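Local coordinates for protein citrate lyase, subunit 1 (Methanosaeta concilii, PDB 6HXI) that probably catalyses, with its partner subunit, the ATP-dependent conversion of citrate and coenzyme A to acetyl-CoA and oxaloacetate, at residues R7-K12 against Y105-E109. Residues are numbered along the deposited sequence; the frame is centred on the assembly and turned at random.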
ATOM      1  N   ARG C   7      39.780  -5.023  54.031  1.00 54.26           N
ATOM      2  CA  ARG C   7      40.084  -5.829  55.206  1.00 55.74           C
ATOM      3  C   ARG C   7      41.172  -6.823  54.876  1.00 59.60           C
ATOM      4  O   ARG C   7      41.245  -7.326  53.746  1.00 57.94           O
ATOM      5  CB  ARG C   7      38.849  -6.583  55.729  1.00 55.87           C
ATOM      6  CG  ARG C   7      37.763  -5.666  56.237  1.00 62.24           C
ATOM      7  CD  ARG C   7      36.793  -6.352  57.174  1.00 60.41           C
ATOM      8  NE  ARG C   7      35.498  -5.668  57.159  1.00 69.09           N
ATOM      9  CZ  ARG C   7      35.231  -4.538  57.812  1.00 85.28           C
ATOM     10  NH1 ARG C   7      34.036  -3.971  57.708  1.00 60.27           N
ATOM     11  NH2 ARG C   7      36.168  -3.951  58.548  1.00 80.37           N
ATOM     12  N   GLU C   8      42.027  -7.084  55.876  1.00 58.38           N
ATOM     13  CA  GLU C   8      43.112  -8.069  55.845  1.00 57.84           C
ATOM     14  C   GLU C   8      42.504  -9.415  55.404  1.00 61.41           C
ATOM     15  O   GLU C   8      43.105 -10.114  54.595  1.00 59.75           O
ATOM     16  CB  GLU C   8      43.729  -8.183  57.247  1.00 61.14           C
ATOM     17  CG  GLU C   8      45.091  -8.853  57.300  1.00 74.78           C
ATOM     18  CD  GLU C   8      45.718  -8.908  58.685  1.00103.38           C
ATOM     19  OE1 GLU C   8      45.534  -7.952  59.477  1.00 96.83           O
ATOM     20  OE2 GLU C   8      46.418  -9.905  58.970  1.00 98.69           O
ATOM     21  N   TYR C   9      41.280  -9.732  55.899  1.00 59.45           N
ATOM     22  CA  TYR C   9      40.494 -10.923  55.568  1.00 60.32           C
ATOM     23  C   TYR C   9      40.321 -11.048  54.048  1.00 64.20           C
ATOM     24  O   TYR C   9      40.641 -12.096  53.483  1.00 65.07           O
ATOM     25  CB  TYR C   9      39.124 -10.878  56.287  1.00 63.41           C
ATOM     26  CG  TYR C   9      38.156 -11.956  55.853  1.00 66.34           C
ATOM     27  CD1 TYR C   9      38.364 -13.288  56.200  1.00 71.25           C
ATOM     28  CD2 TYR C   9      37.033 -11.647  55.091  1.00 65.97           C
ATOM     29  CE1 TYR C   9      37.475 -14.288  55.804  1.00 74.44           C
ATOM     30  CE2 TYR C   9      36.159 -12.643  54.656  1.00 68.13           C
ATOM     31  CZ  TYR C   9      36.377 -13.963  55.028  1.00 78.10           C
ATOM     32  OH  TYR C   9      35.517 -14.965  54.636  1.00 77.85           O
ATOM     33  N   ASP C  10      39.891  -9.954  53.397  1.00 58.40           N
ATOM     34  CA  ASP C  10      39.652  -9.850  51.965  1.00 56.36           C
ATOM     35  C   ASP C  10      40.944  -9.922  51.135  1.00 59.14           C
ATOM     36  O   ASP C  10      40.983 -10.636  50.124  1.00 57.98           O
ATOM     37  CB  ASP C  10      38.860  -8.569  51.666  1.00 57.67           C
ATOM     38  CG  ASP C  10      37.480  -8.507  52.315  1.00 72.81           C
ATOM     39  OD1 ASP C  10      36.783  -9.551  52.344  1.00 74.09           O
ATOM     40  OD2 ASP C  10      37.067  -7.396  52.732  1.00 82.98           O
ATOM     41  N   ALA C  11      42.009  -9.212  51.581  1.00 54.08           N
ATOM     42  CA  ALA C  11      43.314  -9.174  50.910  1.00 51.45           C
ATOM     43  C   ALA C  11      43.997 -10.565  50.909  1.00 56.17           C
ATOM     44  O   ALA C  11      44.485 -11.019  49.869  1.00 53.42           O
ATOM     45  CB  ALA C  11      44.201  -8.131  51.572  1.00 51.55           C
ATOM     46  N   LYS C  12      43.978 -11.249  52.071  1.00 55.60           N
ATOM     47  CA  LYS C  12      44.537 -12.588  52.266  1.00 56.20           C
ATOM     48  C   LYS C  12      43.734 -13.632  51.494  1.00 60.94           C
ATOM     49  O   LYS C  12      44.326 -14.571  50.964  1.00 62.21           O
ATOM     50  CB  LYS C  12      44.609 -12.948  53.756  1.00 60.93           C
ATOM     51  CG  LYS C  12      45.762 -12.268  54.471  1.00 72.01           C
ATOM     52  CD  LYS C  12      45.761 -12.542  55.948  1.00 80.86           C
ATOM     53  CE  LYS C  12      47.106 -12.184  56.519  1.00 92.04           C
ATOM     54  NZ  LYS C  12      47.162 -12.403  57.980  1.00 98.08           N
ATOM     55  N   TYR C 105      34.885  -5.553  63.833  1.00 80.21           N
ATOM     56  CA  TYR C 105      35.353  -6.594  62.911  1.00 77.63           C
ATOM     57  C   TYR C 105      36.680  -7.190  63.339  1.00 78.41           C
ATOM     58  O   TYR C 105      37.618  -6.451  63.642  1.00 77.65           O
ATOM     59  CB  TYR C 105      35.375  -6.095  61.459  1.00 77.48           C
ATOM     60  CG  TYR C 105      33.990  -5.764  60.939  1.00 79.78           C
ATOM     61  CD1 TYR C 105      33.192  -6.742  60.354  1.00 81.71           C
ATOM     62  CD2 TYR C 105      33.473  -4.473  61.042  1.00 81.42           C
ATOM     63  CE1 TYR C 105      31.904  -6.450  59.901  1.00 83.58           C
ATOM     64  CE2 TYR C 105      32.186  -4.170  60.598  1.00 83.25           C
ATOM     65  CZ  TYR C 105      31.407  -5.160  60.021  1.00 91.01           C
ATOM     66  OH  TYR C 105      30.148  -4.856  59.554  1.00 91.20           O
ATOM     67  N   PHE C 106      36.737  -8.532  63.401  1.00 73.77           N
ATOM     68  CA  PHE C 106      37.913  -9.290  63.849  1.00 73.47           C
ATOM     69  C   PHE C 106      38.256 -10.437  62.916  1.00 74.15           C
ATOM     70  O   PHE C 106      37.369 -11.186  62.490  1.00 73.52           O
ATOM     71  CB  PHE C 106      37.702  -9.848  65.278  1.00 76.49           C
ATOM     72  CG  PHE C 106      37.437  -8.803  66.334  1.00 79.40           C
ATOM     73  CD1 PHE C 106      36.142  -8.364  66.594  1.00 84.23           C
ATOM     74  CD2 PHE C 106      38.479  -8.255  67.069  1.00 82.16           C
ATOM     75  CE1 PHE C 106      35.900  -7.372  67.547  1.00 86.39           C
ATOM     76  CE2 PHE C 106      38.239  -7.267  68.025  1.00 86.63           C
ATOM     77  CZ  PHE C 106      36.949  -6.837  68.261  1.00 85.80           C
ATOM     78  N   LEU C 107      39.549 -10.599  62.629  1.00 68.29           N
ATOM     79  CA  LEU C 107      40.004 -11.683  61.771  1.00 67.64           C
ATOM     80  C   LEU C 107      40.548 -12.850  62.607  1.00 72.28           C
ATOM     81  O   LEU C 107      41.341 -12.637  63.530  1.00 71.83           O
ATOM     82  CB  LEU C 107      41.059 -11.175  60.760  1.00 67.22           C
ATOM     83  CG  LEU C 107      41.829 -12.227  59.930  1.00 72.29           C
ATOM     84  CD1 LEU C 107      40.948 -12.879  58.853  1.00 72.26           C
ATOM     85  CD2 LEU C 107      43.074 -11.635  59.322  1.00 75.39           C
ATOM     86  N   ILE C 108      40.107 -14.077  62.273  1.00 69.56           N
ATOM     87  CA  ILE C 108      40.600 -15.314  62.891  1.00 70.15           C
ATOM     88  C   ILE C 108      41.351 -16.126  61.832  1.00 72.87           C
ATOM     89  O   ILE C 108      40.843 -16.372  60.732  1.00 70.75           O
ATOM     90  CB  ILE C 108      39.569 -16.161  63.701  1.00 73.92           C
ATOM     91  CG1 ILE C 108      38.625 -15.264  64.533  1.00 74.52           C
ATOM     92  CG2 ILE C 108      40.306 -17.179  64.612  1.00 76.21           C
ATOM     93  CD1 ILE C 108      37.364 -15.943  64.995  1.00 83.56           C
ATOM     94  N   GLU C 109      42.583 -16.495  62.164  1.00 71.22           N
ATOM     95  CA  GLU C 109      43.437 -17.274  61.278  1.00 72.44           C
ATOM     96  C   GLU C 109      44.391 -18.217  62.055  1.00 77.49           C
ATOM     97  O   GLU C 109      44.637 -17.967  63.239  1.00 75.56           O
ATOM     98  CB  GLU C 109      44.213 -16.338  60.336  1.00 73.32           C
ATOM     99  CG  GLU C 109      45.260 -15.465  61.009  1.00 82.85           C
ATOM    100  CD  GLU C 109      46.088 -14.614  60.066  1.00103.74           C
ATOM    101  OE1 GLU C 109      46.004 -14.824  58.834  1.00 88.86           O
ATOM    102  OE2 GLU C 109      46.839 -13.745  60.564  1.00102.85           O
TER
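A buried lysine gripped by two glutamates, one from each segment, is the most striking feature here: Lys12 NZ lies 2.8 Å from Glu8 OE2 on its own helix and 2.8 Å from Glu109 OE1 on the strand. Both segments belong to the ATP-grasp domain, where helix 8-18 packs against one face of the antiparallel sheet containing strand 106-110, while Phe106 and Ile108 turn to the other face and meet helix 79-89. Lys12 NZ also donates to Leu213 O of strand 209-220, in another antiparallel sheet, so the helix lies between the two. The axes of helix 8-12 and strand 106-109 come within 9.4 Å, with 42° between their N-to-C directions, close enough for side chains to bridge the gap. Glu8 and Lys12 are four residues apart, about one helical turn, as the 2.9 Å bond from Lys12 N to Glu8 O confirms, so both side chains leave the same side of the helix. Glu8 OE2 and Glu109 OE2 come within 4.2 Å of each other, a like-charge proximity offset by Lys12 and by Lys59, which forms a salt bridge with Glu8.

Between the polar ends, Leu107 points at the helix and supplies the apolar contact: its CD1 meets Tyr9 CD1 at 3.7 Å, near the plane of the ring at its edge. At the other end Arg7, the N-cap residue, extends over Tyr105; its NH2 is hydrogen-bonded to Asp61 O. The guanidinium stacks flat on the phenol ring, planes at 18°, a cation-pi contact with Arg7 CZ 3.8 Å from the Tyr105 centroid and Arg7 NH1 3.4 Å from Tyr105 CD2.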